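Local coordinates for protein branched-chain-amino-acid aminotransferase (Pseudomonas sp. UW4, PDB 6JIF) that catalyses, as a pyridoxal-5'-phosphate-dependent enzyme, the transfer of amino groups between branched-chain amino acids and their 2-oxo acids, at residues Asp34-Asp39 with Cys171-Ala176; His185-Ser190 with Thr310-Ile315. One frame throughout, in Å; residues are numbered along the deposited sequence.

Contact 1. Residues Asp34-Asp39 with Cys171-Ala176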
ATOM      1  N   ASP B  34      12.765 -14.125  12.139  1.00 25.90           N
ATOM      2  CA  ASP B  34      13.531 -14.041  10.907  1.00 24.48           C
ATOM      3  C   ASP B  34      13.019 -15.099   9.950  1.00 23.51           C
ATOM      4  O   ASP B  34      12.674 -16.198  10.375  1.00 23.00           O
ATOM      5  CB  ASP B  34      14.996 -14.327  11.121  1.00 20.64           C
ATOM      6  CG  ASP B  34      15.621 -13.372  12.092  1.00 35.70           C
ATOM      7  OD1 ASP B  34      15.736 -12.162  11.723  1.00 33.92           O
ATOM      8  OD2 ASP B  34      15.945 -13.813  13.214  1.00 32.90           O
ATOM      9  N   TYR B  35      13.041 -14.787   8.660  1.00 23.67           N
ATOM     10  CA  TYR B  35      12.611 -15.771   7.684  1.00 21.74           C
ATOM     11  C   TYR B  35      13.589 -16.932   7.663  1.00 24.37           C
ATOM     12  O   TYR B  35      14.797 -16.726   7.526  1.00 24.96           O
ATOM     13  CB  TYR B  35      12.500 -15.174   6.284  1.00 20.97           C
ATOM     14  CG  TYR B  35      11.959 -16.221   5.305  1.00 20.27           C
ATOM     15  CD1 TYR B  35      12.819 -17.141   4.696  1.00 21.91           C
ATOM     16  CD2 TYR B  35      10.601 -16.303   5.014  1.00 22.18           C
ATOM     17  CE1 TYR B  35      12.352 -18.076   3.811  1.00 24.01           C
ATOM     18  CE2 TYR B  35      10.126 -17.239   4.146  1.00 20.94           C
ATOM     19  CZ  TYR B  35      11.003 -18.124   3.548  1.00 22.49           C
ATOM     20  OH  TYR B  35      10.518 -19.063   2.658  1.00 26.17           O
ATOM     21  N   ILE B  36      13.047 -18.150   7.789  1.00 21.09           N
ATOM     22  CA  ILE B  36      13.762 -19.406   7.592  1.00 25.85           C
ATOM     23  C   ILE B  36      12.880 -20.272   6.693  1.00 32.66           C
ATOM     24  O   ILE B  36      11.656 -20.274   6.843  1.00 32.49           O
ATOM     25  CB  ILE B  36      14.036 -20.087   8.945  1.00 31.01           C
ATOM     26  CG1 ILE B  36      15.176 -19.364   9.697  1.00 33.85           C
ATOM     27  CG2 ILE B  36      14.400 -21.559   8.777  1.00 36.84           C
ATOM     28  CD1 ILE B  36      14.988 -19.319  11.225  1.00 33.90           C
ATOM     29  N   LYS B  37      13.476 -20.976   5.726  1.00 30.10           N
ATOM     30  CA  LYS B  37      12.664 -21.780   4.796  1.00 28.91           C
ATOM     31  C   LYS B  37      12.307 -23.124   5.438  1.00 29.54           C
ATOM     32  O   LYS B  37      13.183 -23.944   5.750  1.00 26.86           O
ATOM     33  CB  LYS B  37      13.366 -21.969   3.456  1.00 32.91           C
ATOM     34  CG  LYS B  37      12.575 -22.783   2.446  1.00 22.45           C
ATOM     35  CD  LYS B  37      13.471 -23.133   1.264  1.00 33.99           C
ATOM     36  CE  LYS B  37      12.673 -23.825   0.193  1.00 39.92           C
ATOM     37  NZ  LYS B  37      13.553 -24.198  -0.952  1.00 43.47           N
ATOM     38  N   THR B  38      11.020 -23.305   5.687  1.00 23.80           N
ATOM     39  CA  THR B  38      10.480 -24.544   6.199  1.00 34.59           C
ATOM     40  C   THR B  38      10.129 -25.458   5.023  1.00 34.34           C
ATOM     41  O   THR B  38      10.269 -25.088   3.857  1.00 28.31           O
ATOM     42  CB  THR B  38       9.285 -24.224   7.111  1.00 26.41           C
ATOM     43  OG1 THR B  38       8.379 -23.380   6.404  1.00 27.30           O
ATOM     44  CG2 THR B  38       9.788 -23.501   8.392  1.00 22.79           C
ATOM     45  N   ASP B  39       9.624 -26.644   5.338  1.00 29.60           N
ATOM     46  CA  ASP B  39       9.528 -27.733   4.368  1.00 23.41           C
ATOM     47  C   ASP B  39       8.398 -27.528   3.360  1.00 27.08           C
ATOM     48  O   ASP B  39       8.618 -27.662   2.154  1.00 28.20           O
ATOM     49  CB  ASP B  39       9.326 -29.041   5.101  1.00 28.52           C
ATOM     50  CG  ASP B  39      10.581 -29.510   5.778  1.00 34.13           C
ATOM     51  OD1 ASP B  39      11.684 -29.004   5.451  1.00 32.53           O
ATOM     52  OD2 ASP B  39      10.460 -30.373   6.650  1.00 37.13           O
ATOM     53  N   CYS B 171       5.246 -20.944   7.033  1.00 21.38           N
ATOM     54  CA  CYS B 171       5.526 -20.859   8.462  1.00 17.00           C
ATOM     55  C   CYS B 171       7.028 -20.723   8.688  1.00 15.80           C
ATOM     56  O   CYS B 171       7.856 -21.005   7.810  1.00 19.11           O
ATOM     57  CB  CYS B 171       4.948 -22.075   9.229  1.00 21.39           C
ATOM     58  SG  CYS B 171       5.717 -23.661   8.921  1.00 22.14           S
ATOM     59  N   ILE B 172       7.368 -20.254   9.875  1.00 17.09           N
ATOM     60  CA  ILE B 172       8.780 -20.117  10.302  1.00 19.20           C
ATOM     61  C   ILE B 172       8.862 -20.368  11.798  1.00 23.96           C
ATOM     62  O   ILE B 172       7.956 -19.961  12.531  1.00 22.44           O
ATOM     63  CB  ILE B 172       9.367 -18.721   9.986  1.00 22.26           C
ATOM     64  CG1 ILE B 172       8.478 -17.608  10.561  1.00 24.09           C
ATOM     65  CG2 ILE B 172       9.544 -18.515   8.507  1.00 24.29           C
ATOM     66  CD1 ILE B 172       9.227 -16.310  10.600  1.00 30.10           C
ATOM     67  N   PRO B 173       9.918 -21.029  12.297  1.00 19.85           N
ATOM     68  CA  PRO B 173      10.111 -21.103  13.742  1.00 20.40           C
ATOM     69  C   PRO B 173      10.560 -19.736  14.245  1.00 20.85           C
ATOM     70  O   PRO B 173      11.321 -19.030  13.574  1.00 23.19           O
ATOM     71  CB  PRO B 173      11.221 -22.146  13.879  1.00 22.65           C
ATOM     72  CG  PRO B 173      12.051 -21.922  12.636  1.00 22.71           C
ATOM     73  CD  PRO B 173      11.018 -21.669  11.551  1.00 20.26           C
ATOM     74  N   VAL B 174      10.027 -19.314  15.398  1.00 19.62           N
ATOM     75  CA  VAL B 174      10.356 -17.997  15.942  1.00 18.20           C
ATOM     76  C   VAL B 174      10.628 -18.155  17.431  1.00 26.07           C
ATOM     77  O   VAL B 174      10.226 -19.144  18.067  1.00 27.07           O
ATOM     78  CB  VAL B 174       9.236 -16.952  15.676  1.00 19.71           C
ATOM     79  CG1 VAL B 174       9.015 -16.746  14.150  1.00 19.78           C
ATOM     80  CG2 VAL B 174       7.920 -17.380  16.369  1.00 21.68           C
ATOM     81  N   GLY B 175      11.424 -17.235  17.957  1.00 37.92           N
ATOM     82  CA  GLY B 175      11.668 -17.213  19.379  1.00 37.29           C
ATOM     83  C   GLY B 175      11.121 -15.939  19.956  1.00 39.34           C
ATOM     84  O   GLY B 175      10.112 -15.413  19.489  1.00 42.51           O
ATOM     85  N   ALA B 176      11.788 -15.435  20.987  1.00 45.56           N
ATOM     86  CA  ALA B 176      11.417 -14.156  21.567  1.00 44.46           C
ATOM     87  C   ALA B 176      11.707 -13.075  20.544  1.00 37.82           C
ATOM     88  O   ALA B 176      12.756 -13.090  19.895  1.00 43.01           O
ATOM     89  CB  ALA B 176      12.225 -13.899  22.843  1.00 43.05           C
TER
HETATM   90  O   HOH W   1      12.885 -16.660  12.968  1.00 26.26           O
HETATM   91  O   HOH W   2       9.389 -20.919   5.502  1.00 25.00           O
HETATM   92  O   HOH W   3       6.159 -22.996   5.182  1.00 17.59           O
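Thr38, Ile36 and Asp34 meet Cys171, Ile172 and Pro173 in a water-bridged contact, in which the loop leading into strand 41-47 runs antiparallel to the end of strand 164-174. The two backbones are spaced by ordered waters. Water 1 accepts from Asp34 N and can donate to Pro173 O (2.9 Å). Water 2 joins three backbone atoms, accepting from Thr38 N and donating to Ile36 O and to Cys171 O, the last at 2.8 Å. Water 3 accepts from Cys171 N and donates to Thr38 OG1 at 2.6 Å. A chi1 of 52° sets this hydroxyl between its own backbone N and carbonyl carbon, where OG1 also lies 2.8 Å from Cys171 O. The same rotation leaves the methyl over the strand, and the Thr38 and Pro173 side chains run past each other in opposite directions, Thr38 CG2 3.9 Å from Pro173 CD. With an alanine here, water 3 would probably be held less firmly between the segments, having no hydroxyl to donate to, and a gap would be likely beside Pro173 CD. Ile172 fills the middle of the contact: its branch methyl CG2 sits 3.2 Å from Ile36 O and 4.3 Å from Tyr35 CD2, while CD1 reaches the Asp34 carbonyl. Farther out, the Ile36 and Pro173 side chains cross at about a right angle, Ile36 CD1 4.2 Å from Pro173 CG. Tyr35 turns its hydroxyl to Glu66 of the second subunit, and Ile172 packs on Ile157 of that subunit. The arrangement is a loop laid antiparallel beside the end of a sheet strand, joined to it by bridging waters, here in the smaller, N-terminal domain of a class IV aminotransferase, beside the dimer interface.

Contact 2. Residues His185-Ser190 with Thr310-Ile315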
ATOM      1  N   HIS B 185      11.164  -0.544  26.591  1.00 15.32           N
ATOM      2  CA  HIS B 185      11.741   0.032  25.387  1.00 16.23           C
ATOM      3  C   HIS B 185      11.176   1.418  25.242  1.00 15.44           C
ATOM      4  O   HIS B 185      10.043   1.659  25.666  1.00 15.20           O
ATOM      5  CB  HIS B 185      11.340  -0.750  24.122  1.00 17.13           C
ATOM      6  CG  HIS B 185      11.660  -2.183  24.227  1.00 23.14           C
ATOM      7  ND1 HIS B 185      12.808  -2.725  23.705  1.00 27.00           N
ATOM      8  CD2 HIS B 185      11.050  -3.174  24.913  1.00 23.39           C
ATOM      9  CE1 HIS B 185      12.880  -3.998  24.033  1.00 24.53           C
ATOM     10  NE2 HIS B 185      11.823  -4.297  24.766  1.00 26.12           N
ATOM     11  N   ASN B 186      11.955   2.305  24.616  1.00 13.92           N
ATOM     12  CA  ASN B 186      11.543   3.689  24.343  1.00 13.34           C
ATOM     13  C   ASN B 186      11.064   3.825  22.903  1.00 16.37           C
ATOM     14  O   ASN B 186      11.655   3.225  21.996  1.00 15.17           O
ATOM     15  CB  ASN B 186      12.665   4.698  24.599  1.00 13.62           C
ATOM     16  CG  ASN B 186      13.095   4.688  26.055  1.00 18.60           C
ATOM     17  OD1 ASN B 186      12.314   4.366  26.934  1.00 15.74           O
ATOM     18  ND2 ASN B 186      14.359   5.036  26.315  1.00 20.87           N
ATOM     19  N   PHE B 187      10.008   4.631  22.708  1.00 14.05           N
ATOM     20  CA  PHE B 187       9.440   4.881  21.372  1.00 15.40           C
ATOM     21  C   PHE B 187       9.316   6.378  21.162  1.00 14.42           C
ATOM     22  O   PHE B 187       9.322   7.142  22.132  1.00 15.99           O
ATOM     23  CB  PHE B 187       8.059   4.203  21.189  1.00 16.00           C
ATOM     24  CG  PHE B 187       8.090   2.687  21.311  1.00 13.62           C
ATOM     25  CD1 PHE B 187       8.148   2.089  22.539  1.00 13.86           C
ATOM     26  CD2 PHE B 187       8.060   1.889  20.161  1.00 15.57           C
ATOM     27  CE1 PHE B 187       8.160   0.677  22.652  1.00 17.00           C
ATOM     28  CE2 PHE B 187       8.075   0.538  20.260  1.00 19.03           C
ATOM     29  CZ  PHE B 187       8.134  -0.084  21.534  1.00 16.17           C
ATOM     30  N   GLN B 188       9.207   6.808  19.891  1.00 12.97           N
ATOM     31  CA  GLN B 188       9.178   8.226  19.524  1.00 15.75           C
ATOM     32  C   GLN B 188       7.916   8.570  18.737  1.00 15.88           C
ATOM     33  O   GLN B 188       7.593   7.889  17.765  1.00 13.33           O
ATOM     34  CB  GLN B 188      10.376   8.577  18.663  1.00 15.02           C
ATOM     35  CG  GLN B 188      10.475  10.061  18.370  1.00 17.29           C
ATOM     36  CD  GLN B 188      11.611  10.361  17.462  1.00 20.31           C
ATOM     37  OE1 GLN B 188      11.727   9.821  16.363  1.00 20.49           O
ATOM     38  NE2 GLN B 188      12.505  11.234  17.928  1.00 21.63           N
ATOM     39  N   ILE B 189       7.216   9.625  19.136  1.00 12.82           N
ATOM     40  CA  ILE B 189       6.061  10.070  18.315  1.00 14.64           C
ATOM     41  C   ILE B 189       6.534  10.468  16.929  1.00 14.43           C
ATOM     42  O   ILE B 189       7.544  11.147  16.762  1.00 14.96           O
ATOM     43  CB  ILE B 189       5.315  11.234  18.994  1.00 15.22           C
ATOM     44  CG1 ILE B 189       4.670  10.766  20.291  1.00 14.31           C
ATOM     45  CG2 ILE B 189       4.269  11.869  18.048  1.00 19.47           C
ATOM     46  CD1 ILE B 189       3.866   9.464  20.219  1.00 20.04           C
ATOM     47  N   SER B 190       5.781  10.052  15.898  1.00 14.11           N
ATOM     48  CA  SER B 190       6.126  10.407  14.532  1.00 17.81           C
ATOM     49  C   SER B 190       5.199  11.497  14.011  1.00 19.56           C
ATOM     50  O   SER B 190       4.039  11.588  14.407  1.00 16.98           O
ATOM     51  CB  SER B 190       6.013   9.180  13.620  1.00 20.98           C
ATOM     52  OG  SER B 190       6.285   9.543  12.267  1.00 19.15           O
ATOM     53  N   THR B 310       5.227  -5.645  24.256  1.00 17.17           N
ATOM     54  CA  THR B 310       6.483  -4.910  24.383  1.00 14.13           C
ATOM     55  C   THR B 310       6.252  -3.830  25.428  1.00 12.58           C
ATOM     56  O   THR B 310       5.447  -2.926  25.186  1.00 17.40           O
ATOM     57  CB  THR B 310       6.876  -4.294  23.043  1.00 18.63           C
ATOM     58  OG1 THR B 310       6.986  -5.335  22.055  1.00 20.07           O
ATOM     59  CG2 THR B 310       8.190  -3.526  23.169  1.00 15.34           C
ATOM     60  N   PRO B 311       6.880  -3.883  26.600  1.00 13.15           N
ATOM     61  CA  PRO B 311       6.668  -2.818  27.585  1.00 14.18           C
ATOM     62  C   PRO B 311       7.272  -1.505  27.092  1.00 17.25           C
ATOM     63  O   PRO B 311       8.313  -1.493  26.432  1.00 16.79           O
ATOM     64  CB  PRO B 311       7.367  -3.363  28.846  1.00 15.87           C
ATOM     65  CG  PRO B 311       7.402  -4.789  28.675  1.00 16.88           C
ATOM     66  CD  PRO B 311       7.636  -4.992  27.176  1.00 17.01           C
ATOM     67  N   ILE B 312       6.557  -0.404  27.332  1.00 15.37           N
ATOM     68  CA  ILE B 312       7.044   0.917  26.958  1.00 12.13           C
ATOM     69  C   ILE B 312       7.702   1.544  28.180  1.00 19.36           C
ATOM     70  O   ILE B 312       7.063   1.700  29.228  1.00 21.15           O
ATOM     71  CB  ILE B 312       5.935   1.818  26.411  1.00 14.35           C
ATOM     72  CG1 ILE B 312       5.481   1.253  25.059  1.00 13.66           C
ATOM     73  CG2 ILE B 312       6.465   3.253  26.296  1.00 19.53           C
ATOM     74  CD1 ILE B 312       4.125   1.712  24.669  1.00 15.12           C
ATOM     75  N   GLY B 313       8.972   1.866  28.052  1.00 14.59           N
ATOM     76  CA  GLY B 313       9.647   2.578  29.134  1.00 14.40           C
ATOM     77  C   GLY B 313       9.280   4.054  29.019  1.00 14.46           C
ATOM     78  O   GLY B 313       8.691   4.639  29.945  1.00 15.99           O
ATOM     79  N   GLY B 314       9.466   4.633  27.850  1.00 16.17           N
ATOM     80  CA  GLY B 314       9.174   6.051  27.701  1.00 16.99           C
ATOM     81  C   GLY B 314       8.751   6.336  26.283  1.00 14.77           C
ATOM     82  O   GLY B 314       9.130   5.622  25.355  1.00 15.91           O
ATOM     83  N   ILE B 315       8.008   7.418  26.121  1.00 15.30           N
ATOM     84  CA  ILE B 315       7.643   7.954  24.810  1.00 16.13           C
ATOM     85  C   ILE B 315       8.277   9.329  24.666  1.00 16.05           C
ATOM     86  O   ILE B 315       8.070  10.191  25.524  1.00 15.39           O
ATOM     87  CB  ILE B 315       6.120   8.061  24.633  1.00 13.80           C
ATOM     88  CG1 ILE B 315       5.551   6.637  24.641  1.00 17.40           C
ATOM     89  CG2 ILE B 315       5.811   8.817  23.358  1.00 18.45           C
ATOM     90  CD1 ILE B 315       4.043   6.592  24.616  1.00 20.98           C
TER
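His185 and Phe187 carry their rings beside the backbone N, anti to the carbonyl carbon (Phe187 chi1 -61°), and Thr310 turns CG2 anti to its own N, so that this methyl touches both rings. Thr310 CG2 approaches His185 CD2 to 3.4 Å, the side chains crossing at about a right angle, and meets the edge of the phenyl ring in its plane, 3.8 Å from Phe187 CZ. Ile312 presents its CG1 to the same ring, 3.6 Å from Phe187 CE1. Behind these side chains runs a parallel strand pairing. Pro311 O accepts from His185 N at 3.0 Å and also lies at the edge of the imidazole, in its plane. Gly313 N then binds His185 O from well above the carbonyl plane. The next bond, Phe187 N to Gly314 O (3.0 Å), is straight, with 163° at the hydrogen, and runs nearly along the C=O axis. Between the pairs His185-Ile312 and Phe187-Ile315, Asn186 alone stands opposite Gly313 and Gly314: a beta bulge, with Gly313, in a helical conformation, as the extra residue. Across it Asn186 OD1 comes to 3.0 Å from Gly314 N, while Asn186 ND2 bonds to Glu327. Farther along, Ile189 CD1 rests 3.7 Å from Ile315 CG2, and both isoleucines pack on Ile228 of the adjoining strand 227-230. Main-chain bonds thus tie the strands on both sides of the bulge, while Phe187, Ile312, Ile189 and Ile315 surround them with apolar groups, an environment likely to strengthen the main-chain N-H to O hydrogen bonds.

Overall arrangement
Contacts 1 and 2 lie in different parts of the subunit: contact 1 joins a loop to a strand of the antiparallel sheet of the N-terminal domain, whereas contact 2 lies in the mixed sheet that follows. They are in series along the chain, strand 164-174 being followed directly by strand 185-189. Phe178, in the intervening connection, touches both His185 and Thr310 of contact 2. The centres of the two contacts are 27 Å apart and their nearest atoms about 9 Å. Pyridoxal-5'-phosphate is about 13 Å from the side chain of Ile172 and about 10 Å from that of Thr310. Neither contact supplies a cofactor-pocket residue, but pocket residues Gly304 and Thr305 shortly precede 310-315, and Arg194 shortly follows 185-190.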